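Local coordinates for protein immunomodulatory active chitinase (Trichuris suis, PDB 6G9C) that belongs to glycoside hydrolase family 18, probably binds and hydrolyses chitin, and has immunomodulatory activity, at residues P273-G278 and L370-F375; G307-Y312 and Q340-D345; K131-L136 and C167-A172; F148-E153 and E161-L166. All coordinates share one frame; numbering follows the deposited sequence.

From the N terminus, the chain first enters interaction 3 at helix 126-142. Strand 147-151 and the start of helix 160-181 then make interaction 4, and the same helix goes on to close interaction 3, so the shorter loop lies wholly within the longer one. Interaction 3 joins two neighbouring helices of the coat; interaction 4 fastens the second to strand 147-151. In series, strand 268-281 opens interaction 1, residues 307-345 open and close interaction 2, and residues 370-375 close the outer loop. Nothing crosses. Interaction 1 joins strand 268-281 to the loop after strand 364-368; its Gly276 and Gly278 probably bond segment 307-312, the two centres being about 8 Å apart.

Interaction 1: P273-G278 and L370-F375; sequences PTYGRG and LDYDDF. With EDO (1,2-ethanediol), chain C; EDO (1,2-ethanediol), chain D.
Thr274 meets Tyr372 through its hydroxyl, OG1 lying 3.1 Å from Tyr372 CB and close to the plane of the Tyr372 ring, at its edge. A chi1 of 53° lodges this oxygen between the backbone N and the carbonyl carbon of Thr274, where its hydrogen-bond partner is Thr369 O, just ahead of the 370-375 segment. Beside it, CB of Tyr275 packs 3.5 Å from CD2 of Tyr372. The two tyrosine rings have centroids 5.8 Å apart and planes at 65°, an oblique pairing that is neither a stack nor an edge-to-face contact. Two ethanediol molecules, probably from the crystallisation liquor, extend this first shell. C1 of one sits 3.8 Å above the centre of the Tyr275 ring plane, while its O1 hydrogen-bonds Tyr372 OH at 2.7 Å; the other takes a weak bond, 3.3 Å long, from Arg277 NH2 to its O2. The contact joins strand 268-281 to the loop that follows its parallel neighbour, strand 364-368, in the TIM barrel of this family 18 enzyme. Farther out, Asp371 OD1 lies 3.4 Å above the plane of the Tyr372 ring, toward the rim, and forms a salt bridge with Arg46. Asp221 bonds both Tyr275 OH and Arg277 NE, linking two residues of the strand. Past Tyr372, Asp373 OD1 accepts Asp374 N, met from above the carboxylate plane, in the inverse gamma turn centred on Asp374.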
# COMPACT_ATOMS: atom_id res chain seq x y z
N PRO A 273 1.35 10.44 -27.37
CA PRO A 273 2.15 9.25 -27.67
C PRO A 273 3.62 9.50 -27.39
O PRO A 273 4.15 10.56 -27.74
CB PRO A 273 1.92 9.03 -29.16
CG PRO A 273 1.64 10.41 -29.69
CD PRO A 273 0.97 11.18 -28.59
N THR A 274 4.30 8.51 -26.80
CA THR A 274 5.77 8.57 -26.69
C THR A 274 6.44 7.63 -27.67
O THR A 274 7.67 7.41 -27.57
CB THR A 274 6.23 8.27 -25.26
OG1 THR A 274 5.68 7.02 -24.83
CG2 THR A 274 5.82 9.38 -24.30
N TYR A 275 5.68 7.04 -28.59
CA TYR A 275 6.15 6.25 -29.71
C TYR A 275 5.89 7.02 -31.00
O TYR A 275 5.18 8.03 -31.02
CB TYR A 275 5.46 4.88 -29.78
CG TYR A 275 3.99 5.06 -30.09
CD1 TYR A 275 3.10 5.43 -29.09
CD2 TYR A 275 3.51 4.97 -31.39
CE1 TYR A 275 1.75 5.65 -29.36
CE2 TYR A 275 2.17 5.20 -31.68
CZ TYR A 275 1.30 5.54 -30.66
OH TYR A 275 -0.01 5.78 -30.93
N GLY A 276 6.49 6.51 -32.08
CA GLY A 276 6.21 7.00 -33.41
C GLY A 276 5.83 5.84 -34.33
O GLY A 276 5.91 4.67 -33.95
N ARG A 277 5.43 6.20 -35.55
CA ARG A 277 5.06 5.23 -36.57
C ARG A 277 5.88 5.49 -37.82
O ARG A 277 6.24 6.63 -38.12
CB ARG A 277 3.57 5.29 -36.92
CG ARG A 277 2.69 4.92 -35.75
CD ARG A 277 1.25 4.60 -36.15
NE ARG A 277 0.57 4.03 -34.98
CZ ARG A 277 0.63 2.75 -34.64
NH1 ARG A 277 1.27 1.88 -35.41
NH2 ARG A 277 0.01 2.34 -33.54
N GLY A 278 6.15 4.42 -38.56
CA GLY A 278 7.18 4.47 -39.58
C GLY A 278 6.80 3.75 -40.85
O GLY A 278 5.99 2.81 -40.85
N LEU A 370 4.68 4.75 -20.56
CA LEU A 370 5.86 5.05 -19.75
C LEU A 370 7.12 4.46 -20.36
O LEU A 370 8.21 5.04 -20.23
CB LEU A 370 5.68 4.49 -18.34
CG LEU A 370 4.73 5.19 -17.38
CD1 LEU A 370 4.29 4.20 -16.29
CD2 LEU A 370 5.39 6.43 -16.77
N ASP A 371 7.01 3.30 -21.01
CA ASP A 371 8.19 2.54 -21.41
C ASP A 371 8.73 2.94 -22.77
O ASP A 371 9.74 2.38 -23.20
CB ASP A 371 7.89 1.04 -21.39
CG ASP A 371 6.59 0.71 -22.11
OD1 ASP A 371 6.61 0.59 -23.36
OD2 ASP A 371 5.55 0.58 -21.43
N TYR A 372 8.10 3.90 -23.45
CA TYR A 372 8.65 4.39 -24.71
C TYR A 372 9.48 5.66 -24.56
O TYR A 372 10.22 6.02 -25.48
CB TYR A 372 7.53 4.67 -25.71
CG TYR A 372 6.76 3.47 -26.19
CD1 TYR A 372 7.37 2.22 -26.33
CD2 TYR A 372 5.42 3.60 -26.53
CE1 TYR A 372 6.62 1.12 -26.82
CE2 TYR A 372 4.69 2.53 -26.99
CZ TYR A 372 5.29 1.30 -27.14
OH TYR A 372 4.51 0.26 -27.61
N ASP A 373 9.36 6.35 -23.43
CA ASP A 373 10.19 7.51 -23.14
C ASP A 373 11.61 7.05 -22.84
O ASP A 373 11.89 5.86 -22.62
CB ASP A 373 9.60 8.26 -21.94
CG ASP A 373 10.00 9.72 -21.87
OD1 ASP A 373 10.86 10.22 -22.64
OD2 ASP A 373 9.44 10.40 -20.97
N ASP A 374 12.53 8.00 -22.80
CA ASP A 374 13.90 7.73 -22.34
C ASP A 374 13.88 7.63 -20.82
O ASP A 374 14.28 8.53 -20.09
CB ASP A 374 14.85 8.82 -22.84
CG ASP A 374 16.34 8.43 -22.74
OD1 ASP A 374 16.68 7.22 -22.71
OD2 ASP A 374 17.18 9.36 -22.72
N PHE A 375 13.35 6.50 -20.32
CA PHE A 375 13.07 6.41 -18.89
C PHE A 375 14.32 6.19 -18.04
O PHE A 375 14.28 6.46 -16.84
CB PHE A 375 12.03 5.30 -18.60
CG PHE A 375 12.44 3.94 -19.08
CD1 PHE A 375 12.13 3.53 -20.37
CD2 PHE A 375 13.12 3.07 -18.24
CE1 PHE A 375 12.50 2.28 -20.82
CE2 PHE A 375 13.49 1.81 -18.68
CZ PHE A 375 13.17 1.41 -19.98
C1 EDO C . 2.07 1.63 -29.85
O1 EDO C . 2.10 0.90 -28.63
C2 EDO C . 2.97 0.87 -30.81
O2 EDO C . 2.45 -0.44 -31.09
C1 EDO D . -2.01 2.62 -28.27
O1 EDO D . -3.36 2.29 -28.54
C2 EDO D . -1.33 3.15 -29.53
O2 EDO D . -1.52 2.24 -30.62

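Interaction 2: G307-Y312 and Q340-D345; sequences GVISYY and QWFSYD
Ile309 lies over the ring of Phe342, the two side chains crossing at about a right angle, and this is the tight part of the contact. Ile309 CD1 stands 4.0 Å from the centroid of the Phe342 ring and only 11° off its normal, a CH-pi arrangement, while Ile309 CG2 approaches Phe342 CD2 to 3.6 Å nearer the root of the ring. With CG1 anti to the backbone N (chi1 -172°) and an extended chi2, the isoleucine can place one methyl over the ring centre and the other beyond the rim, near CD2. The second half is looser, though equally buried. The edge of the Tyr311 ring faces Tyr344, with CD1 of Tyr311 4.4 Å from CD2 of Tyr344, and the same CD1 lies 3.5 Å from the carbonyl oxygen of Asp345. The polar ends here are held by other residues: Tyr311 OH by His383, and Asp345 OD2 by Lys353 and Ser349. Strands 308-310 and 340-343 are not paired with each other; both run antiparallel to strand 268-281, Ile309 bonding Gly276 and Ser343 bonding Arg277 through their backbones. The packing thus bridges that intervening strand, while helix 311-319, which Ser310 N-caps, brings Val314 against Ile309 and Tyr344, and Lys317 against Ile309 and Phe342.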
# COMPACT_ATOMS: atom_id res chain seq x y z
N GLY A 307 6.89 -0.89 -38.34
CA GLY A 307 5.95 0.20 -38.38
C GLY A 307 5.91 1.07 -37.14
O GLY A 307 5.19 2.08 -37.16
N VAL A 308 6.63 0.73 -36.07
CA VAL A 308 6.61 1.52 -34.84
C VAL A 308 8.04 1.72 -34.34
O VAL A 308 8.95 0.95 -34.66
CB VAL A 308 5.72 0.88 -33.75
CG1 VAL A 308 6.19 -0.51 -33.41
CG2 VAL A 308 5.68 1.74 -32.50
N ILE A 309 8.23 2.78 -33.56
CA ILE A 309 9.52 3.14 -32.98
C ILE A 309 9.24 3.84 -31.66
O ILE A 309 8.21 4.51 -31.51
CB ILE A 309 10.36 4.03 -33.93
CG1 ILE A 309 11.80 4.23 -33.40
CG2 ILE A 309 9.69 5.40 -34.12
CD1 ILE A 309 12.79 4.78 -34.47
N SER A 310 10.15 3.68 -30.70
CA SER A 310 10.02 4.41 -29.45
C SER A 310 10.81 5.72 -29.51
O SER A 310 11.73 5.88 -30.31
CB SER A 310 10.54 3.58 -28.28
OG SER A 310 11.96 3.46 -28.37
N TYR A 311 10.45 6.66 -28.63
CA TYR A 311 11.21 7.91 -28.57
C TYR A 311 12.69 7.65 -28.30
O TYR A 311 13.57 8.27 -28.92
CB TYR A 311 10.63 8.85 -27.51
CG TYR A 311 11.48 10.08 -27.37
CD1 TYR A 311 11.58 11.01 -28.39
CD2 TYR A 311 12.22 10.31 -26.22
CE1 TYR A 311 12.40 12.13 -28.28
CE2 TYR A 311 13.03 11.42 -26.10
CZ TYR A 311 13.11 12.34 -27.13
OH TYR A 311 13.91 13.46 -27.02
N TYR A 312 13.01 6.74 -27.38
CA TYR A 312 14.43 6.54 -27.11
C TYR A 312 15.14 5.89 -28.30
O TYR A 312 16.34 6.11 -28.49
CB TYR A 312 14.62 5.73 -25.81
CG TYR A 312 14.10 4.30 -25.79
CD1 TYR A 312 14.85 3.25 -26.33
CD2 TYR A 312 12.89 3.99 -25.16
CE1 TYR A 312 14.39 1.94 -26.28
CE2 TYR A 312 12.43 2.68 -25.10
CZ TYR A 312 13.18 1.66 -25.66
OH TYR A 312 12.72 0.35 -25.60
N GLN A 340 13.98 5.07 -44.45
CA GLN A 340 13.13 4.92 -43.28
C GLN A 340 12.62 6.30 -42.84
O GLN A 340 13.41 7.24 -42.71
CB GLN A 340 13.89 4.24 -42.14
CG GLN A 340 14.46 2.87 -42.50
CD GLN A 340 13.38 1.84 -42.77
OE1 GLN A 340 12.76 1.31 -41.84
NE2 GLN A 340 13.15 1.53 -44.04
N TRP A 341 11.31 6.39 -42.61
CA TRP A 341 10.63 7.66 -42.35
C TRP A 341 9.69 7.46 -41.17
O TRP A 341 8.86 6.55 -41.20
CB TRP A 341 9.85 8.10 -43.59
CG TRP A 341 9.37 9.50 -43.62
CD1 TRP A 341 9.89 10.51 -44.38
CD2 TRP A 341 8.24 10.04 -42.93
NE1 TRP A 341 9.17 11.66 -44.17
CE2 TRP A 341 8.15 11.40 -43.30
CE3 TRP A 341 7.30 9.52 -42.04
CZ2 TRP A 341 7.15 12.25 -42.80
CZ3 TRP A 341 6.31 10.37 -41.54
CH2 TRP A 341 6.24 11.72 -41.93
N PHE A 342 9.81 8.30 -40.14
CA PHE A 342 9.00 8.13 -38.95
C PHE A 342 8.35 9.46 -38.57
O PHE A 342 9.02 10.49 -38.53
CB PHE A 342 9.81 7.64 -37.75
CG PHE A 342 10.61 6.40 -37.99
CD1 PHE A 342 11.91 6.47 -38.48
CD2 PHE A 342 10.08 5.16 -37.67
CE1 PHE A 342 12.65 5.32 -38.69
CE2 PHE A 342 10.83 4.00 -37.87
CZ PHE A 342 12.10 4.08 -38.37
N SER A 343 7.07 9.41 -38.25
CA SER A 343 6.43 10.51 -37.55
C SER A 343 6.44 10.19 -36.06
O SER A 343 6.10 9.07 -35.66
CB SER A 343 4.99 10.70 -38.05
OG SER A 343 4.22 11.40 -37.09
N TYR A 344 6.84 11.14 -35.22
CA TYR A 344 6.97 10.82 -33.81
C TYR A 344 6.65 12.07 -33.00
O TYR A 344 6.24 13.09 -33.55
CB TYR A 344 8.37 10.27 -33.47
CG TYR A 344 9.52 11.26 -33.60
CD1 TYR A 344 9.98 11.67 -34.86
CD2 TYR A 344 10.16 11.76 -32.47
CE1 TYR A 344 11.04 12.56 -34.97
CE2 TYR A 344 11.23 12.65 -32.58
CZ TYR A 344 11.66 13.05 -33.83
OH TYR A 344 12.72 13.93 -33.94
N ASP A 345 6.81 11.97 -31.68
CA ASP A 345 6.63 13.11 -30.79
C ASP A 345 7.87 13.29 -29.92
O ASP A 345 8.55 12.32 -29.56
CB ASP A 345 5.37 12.94 -29.92
CG ASP A 345 4.11 13.43 -30.64
OD1 ASP A 345 3.53 12.63 -31.41
OD2 ASP A 345 3.74 14.61 -30.45

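Interaction 3: K131-L136 and C167-A172; sequences KFISSL and CQEILA
In the outer helical layer of the TIM barrel, Ile133 of helix 126-142 packs against Glu169 and Ile170 of helix 160-181. The axes of the two short segments come within 10.4 Å, and their N-to-C directions run in the same general sense, with a signed crossing angle of -38°. Ile133 and Ile170 carry most of the contact. CD1 of Ile133 touches Glu169 CB at 3.6 Å and lies 3.7 Å from the backbone N of Ile170, so the methyl rests against the neighbouring helix backbone itself. Closer to the root, the CG1 atoms of Ile133 and Ile170 are 3.9 Å apart. A chi1 of -74° places CG1 of Ile133 anti to the carbonyl carbon, and the nearly straight chi2 then carries CD1 across to the second helix. Ile133 and Glu169 cross at about a right angle; only the aliphatic base of the glutamate joins the packing, because its extended chain takes OE1 to a salt bridge with Arg129, one turn before Ile133. On the barrel side, Ile170 CD1 meets the edge of the Phe132 ring, 4.4 Å from CE2. Phe132, Leu136 and Ile170 all rest on Phe148 of strand 147-151. Apolar residues facing the strands, an aliphatic seam between helices and a charged pair beside it are arranged here as in the side-by-side helices that surround an (alpha/beta)8 barrel.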
# COMPACT_ATOMS: atom_id res chain seq x y z
N LYS A 131 -22.14 -11.01 -14.76
CA LYS A 131 -21.08 -11.98 -14.50
C LYS A 131 -19.71 -11.33 -14.62
O LYS A 131 -18.85 -11.49 -13.75
CB LYS A 131 -21.20 -13.16 -15.47
CG LYS A 131 -20.24 -14.28 -15.13
CD LYS A 131 -20.33 -15.43 -16.12
CE LYS A 131 -19.27 -16.47 -15.80
NZ LYS A 131 -19.45 -17.72 -16.59
N PHE A 132 -19.50 -10.56 -15.70
CA PHE A 132 -18.25 -9.83 -15.86
C PHE A 132 -18.01 -8.86 -14.71
O PHE A 132 -16.90 -8.80 -14.15
CB PHE A 132 -18.26 -9.09 -17.20
CG PHE A 132 -17.22 -8.02 -17.30
CD1 PHE A 132 -15.89 -8.35 -17.43
CD2 PHE A 132 -17.56 -6.67 -17.25
CE1 PHE A 132 -14.92 -7.38 -17.53
CE2 PHE A 132 -16.60 -5.70 -17.35
CZ PHE A 132 -15.27 -6.05 -17.49
N ILE A 133 -19.02 -8.07 -14.36
CA ILE A 133 -18.84 -7.02 -13.35
C ILE A 133 -18.48 -7.63 -11.99
O ILE A 133 -17.59 -7.13 -11.29
CB ILE A 133 -20.11 -6.15 -13.26
CG1 ILE A 133 -20.21 -5.21 -14.47
CG2 ILE A 133 -20.12 -5.33 -11.98
CD1 ILE A 133 -21.58 -4.55 -14.59
N SER A 134 -19.16 -8.72 -11.61
CA SER A 134 -18.82 -9.40 -10.35
C SER A 134 -17.39 -9.92 -10.38
O SER A 134 -16.66 -9.79 -9.39
CB SER A 134 -19.79 -10.55 -10.09
OG SER A 134 -21.09 -10.06 -9.82
N SER A 135 -16.99 -10.52 -11.50
CA SER A 135 -15.62 -11.00 -11.65
C SER A 135 -14.62 -9.85 -11.56
O SER A 135 -13.57 -9.98 -10.92
CB SER A 135 -15.47 -11.73 -12.98
OG SER A 135 -14.16 -12.24 -13.13
N LEU A 136 -14.92 -8.74 -12.21
CA LEU A 136 -14.00 -7.61 -12.24
C LEU A 136 -13.85 -6.98 -10.85
O LEU A 136 -12.74 -6.69 -10.40
CB LEU A 136 -14.51 -6.58 -13.24
CG LEU A 136 -13.85 -5.22 -13.17
CD1 LEU A 136 -12.41 -5.33 -13.66
CD2 LEU A 136 -14.62 -4.19 -13.97
N CYS A 167 -21.47 0.54 -18.89
CA CYS A 167 -20.85 1.59 -18.09
C CYS A 167 -21.74 2.03 -16.92
O CYS A 167 -21.24 2.24 -15.81
CB CYS A 167 -20.48 2.79 -18.96
SG CYS A 167 -19.14 2.45 -20.11
N GLN A 168 -23.05 2.16 -17.15
CA GLN A 168 -23.94 2.52 -16.05
C GLN A 168 -23.93 1.45 -14.96
O GLN A 168 -23.94 1.77 -13.77
CB GLN A 168 -25.36 2.74 -16.57
CG GLN A 168 -25.49 3.95 -17.49
CD GLN A 168 -26.83 3.98 -18.20
OE1 GLN A 168 -27.44 2.93 -18.42
NE2 GLN A 168 -27.30 5.18 -18.54
N GLU A 169 -23.90 0.17 -15.36
CA GLU A 169 -23.93 -0.92 -14.39
C GLU A 169 -22.60 -1.05 -13.64
O GLU A 169 -22.60 -1.39 -12.44
CB GLU A 169 -24.31 -2.22 -15.08
CG GLU A 169 -25.81 -2.24 -15.51
CD GLU A 169 -26.13 -3.27 -16.59
OE1 GLU A 169 -25.34 -4.21 -16.81
OE2 GLU A 169 -27.20 -3.13 -17.23
N ILE A 170 -21.47 -0.82 -14.32
CA ILE A 170 -20.17 -0.82 -13.62
C ILE A 170 -20.17 0.21 -12.50
O ILE A 170 -19.85 -0.10 -11.35
CB ILE A 170 -19.01 -0.56 -14.60
CG1 ILE A 170 -18.70 -1.80 -15.45
CG2 ILE A 170 -17.71 -0.11 -13.83
CD1 ILE A 170 -17.89 -1.49 -16.73
N LEU A 171 -20.55 1.45 -12.82
CA LEU A 171 -20.55 2.50 -11.81
C LEU A 171 -21.48 2.14 -10.66
O LEU A 171 -21.12 2.31 -9.49
CB LEU A 171 -20.92 3.85 -12.42
CG LEU A 171 -21.04 5.00 -11.41
CD1 LEU A 171 -19.70 5.29 -10.74
CD2 LEU A 171 -21.59 6.26 -12.07
N ALA A 172 -22.68 1.63 -10.98
CA ALA A 172 -23.63 1.25 -9.93
C ALA A 172 -23.02 0.22 -8.99
O ALA A 172 -23.18 0.30 -7.77
CB ALA A 172 -24.92 0.72 -10.55

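Interaction 4: F148-E153 and E161-L166; sequences FDLDWE and ENYLLL. With EDO (1,2-ethanediol), chain E.
Trp152 overlaps Tyr163 in an offset edge-to-face pair: the edge of the tyrosine is turned toward the face of the six-membered indole ring, with centroids 5.5 Å apart and planes at 64°. The two side chains run antiparallel alongside one another, bringing Tyr163 CD1 to 3.4 Å from Trp152 CE3. A chi1 of 178° swings the indole away from its own backbone N and toward helix 160-181, and Leu166 CD2 lies at its edge. Leu150 completes the apolar cluster; its CD2 touches Tyr163 CE1 at 3.8 Å and meets Leu166 CD2 tip to tip at 4.0 Å. One water ties the polar end of the tyrosine to the strand. It donates to Leu150 O at 2.7 Å, accepts from Trp152 N at 3.0 Å, and is hydrogen-bonded to Tyr163 OH at 2.8 Å, near the plane of that ring. Between Leu150 and Trp152, Asp151 points away from the helix. Asp149 bonds Ser108, Thr189 and Tyr38, and beyond Trp152, Glu153 OE2 accepts a 2.6 Å hydrogen bond from O1 of a bound ethanediol that also reaches Tyr220. Asp149, Asp151 and Glu153 match the DxDxE signature of family 18 chitinases, whose glutamate is the usual general acid. The segment thus turns apolar groups to the helix, while the water satisfies Leu150 O and Trp152 N.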
# COMPACT_ATOMS: atom_id res chain seq x y z
N PHE A 148 -10.83 1.19 -12.50
CA PHE A 148 -10.96 0.38 -13.70
C PHE A 148 -10.98 1.30 -14.91
O PHE A 148 -11.64 2.34 -14.89
CB PHE A 148 -12.26 -0.44 -13.66
CG PHE A 148 -12.51 -1.22 -14.93
CD1 PHE A 148 -11.57 -2.11 -15.39
CD2 PHE A 148 -13.69 -1.06 -15.64
CE1 PHE A 148 -11.79 -2.85 -16.56
CE2 PHE A 148 -13.93 -1.79 -16.80
CZ PHE A 148 -12.98 -2.68 -17.27
N ASP A 149 -10.25 0.91 -15.96
CA ASP A 149 -10.16 1.67 -17.21
C ASP A 149 -10.60 0.76 -18.36
O ASP A 149 -9.92 -0.24 -18.66
CB ASP A 149 -8.73 2.20 -17.40
CG ASP A 149 -8.54 2.89 -18.72
OD1 ASP A 149 -9.26 3.89 -18.98
OD2 ASP A 149 -7.66 2.46 -19.50
N LEU A 150 -11.74 1.08 -18.97
CA LEU A 150 -12.35 0.26 -20.01
C LEU A 150 -11.81 0.70 -21.37
O LEU A 150 -12.04 1.83 -21.79
CB LEU A 150 -13.87 0.40 -19.96
CG LEU A 150 -14.69 -0.35 -21.01
CD1 LEU A 150 -14.37 -1.85 -20.98
CD2 LEU A 150 -16.17 -0.11 -20.75
N ASP A 151 -11.08 -0.20 -22.05
CA ASP A 151 -10.46 0.13 -23.33
C ASP A 151 -10.99 -0.76 -24.44
O ASP A 151 -10.23 -1.40 -25.16
CB ASP A 151 -8.93 -0.01 -23.26
CG ASP A 151 -8.30 0.90 -22.21
OD1 ASP A 151 -9.01 1.76 -21.65
OD2 ASP A 151 -7.07 0.75 -21.95
N TRP A 152 -12.31 -0.81 -24.58
CA TRP A 152 -12.94 -1.52 -25.69
C TRP A 152 -12.71 -0.73 -26.98
O TRP A 152 -13.15 0.42 -27.08
CB TRP A 152 -14.43 -1.67 -25.37
CG TRP A 152 -15.33 -2.33 -26.36
CD1 TRP A 152 -15.08 -2.64 -27.67
CD2 TRP A 152 -16.69 -2.72 -26.10
NE1 TRP A 152 -16.21 -3.22 -28.24
CE2 TRP A 152 -17.20 -3.28 -27.29
CE3 TRP A 152 -17.51 -2.66 -24.97
CZ2 TRP A 152 -18.51 -3.77 -27.39
CZ3 TRP A 152 -18.81 -3.16 -25.06
CH2 TRP A 152 -19.30 -3.70 -26.26
N GLU A 153 -12.03 -1.33 -27.96
CA GLU A 153 -11.63 -0.62 -29.18
C GLU A 153 -12.21 -1.29 -30.42
O GLU A 153 -11.56 -2.15 -31.02
CB GLU A 153 -10.07 -0.54 -29.25
CG GLU A 153 -9.47 0.15 -28.03
CD GLU A 153 -7.95 0.31 -28.10
OE1 GLU A 153 -7.36 0.16 -29.20
OE2 GLU A 153 -7.36 0.59 -27.04
N GLU A 161 -25.93 0.92 -27.35
CA GLU A 161 -26.75 0.83 -26.18
C GLU A 161 -26.15 -0.12 -25.17
O GLU A 161 -26.18 0.14 -24.03
CB GLU A 161 -28.20 0.49 -26.56
CG GLU A 161 -28.98 1.71 -27.03
CD GLU A 161 -30.26 1.40 -27.86
OE1 GLU A 161 -30.77 0.26 -27.84
OE2 GLU A 161 -30.77 2.31 -28.51
N ASN A 162 -25.63 -1.23 -25.58
CA ASN A 162 -25.01 -2.15 -24.63
C ASN A 162 -23.82 -1.51 -23.92
O ASN A 162 -23.61 -1.73 -22.72
CB ASN A 162 -24.59 -3.42 -25.36
CG ASN A 162 -25.77 -4.15 -25.97
OD1 ASN A 162 -26.89 -4.06 -25.45
ND2 ASN A 162 -25.54 -4.88 -27.05
N TYR A 163 -23.04 -0.73 -24.66
CA TYR A 163 -21.86 -0.10 -24.06
C TYR A 163 -22.26 0.85 -22.94
O TYR A 163 -21.63 0.88 -21.87
CB TYR A 163 -21.07 0.64 -25.14
CG TYR A 163 -19.80 1.28 -24.64
CD1 TYR A 163 -18.62 0.56 -24.56
CD2 TYR A 163 -19.78 2.61 -24.24
CE1 TYR A 163 -17.44 1.15 -24.11
CE2 TYR A 163 -18.61 3.21 -23.79
CZ TYR A 163 -17.45 2.47 -23.73
OH TYR A 163 -16.30 3.09 -23.27
N LEU A 164 -23.31 1.64 -23.16
CA LEU A 164 -23.80 2.56 -22.14
C LEU A 164 -24.34 1.80 -20.93
O LEU A 164 -24.08 2.18 -19.78
CB LEU A 164 -24.87 3.47 -22.73
CG LEU A 164 -25.60 4.36 -21.71
CD1 LEU A 164 -24.61 5.32 -21.09
CD2 LEU A 164 -26.79 5.09 -22.32
N LEU A 165 -25.10 0.73 -21.18
CA LEU A 165 -25.60 -0.09 -20.09
C LEU A 165 -24.45 -0.68 -19.28
O LEU A 165 -24.45 -0.63 -18.04
CB LEU A 165 -26.49 -1.20 -20.63
CG LEU A 165 -27.91 -0.79 -21.05
CD1 LEU A 165 -28.55 -1.85 -21.94
CD2 LEU A 165 -28.79 -0.47 -19.83
N LEU A 166 -23.45 -1.24 -19.97
CA LEU A 166 -22.27 -1.75 -19.28
C LEU A 166 -21.66 -0.67 -18.37
O LEU A 166 -21.37 -0.93 -17.19
CB LEU A 166 -21.25 -2.25 -20.30
CG LEU A 166 -19.88 -2.67 -19.76
CD1 LEU A 166 -20.00 -3.86 -18.84
CD2 LEU A 166 -18.95 -2.98 -20.92
C1 EDO E . -4.93 1.36 -25.00
O1 EDO E . -4.87 1.02 -26.40
C2 EDO E . -5.14 2.87 -24.77
O2 EDO E . -4.13 3.61 -25.50
O HOH W 1 -13.91 1.62 -23.74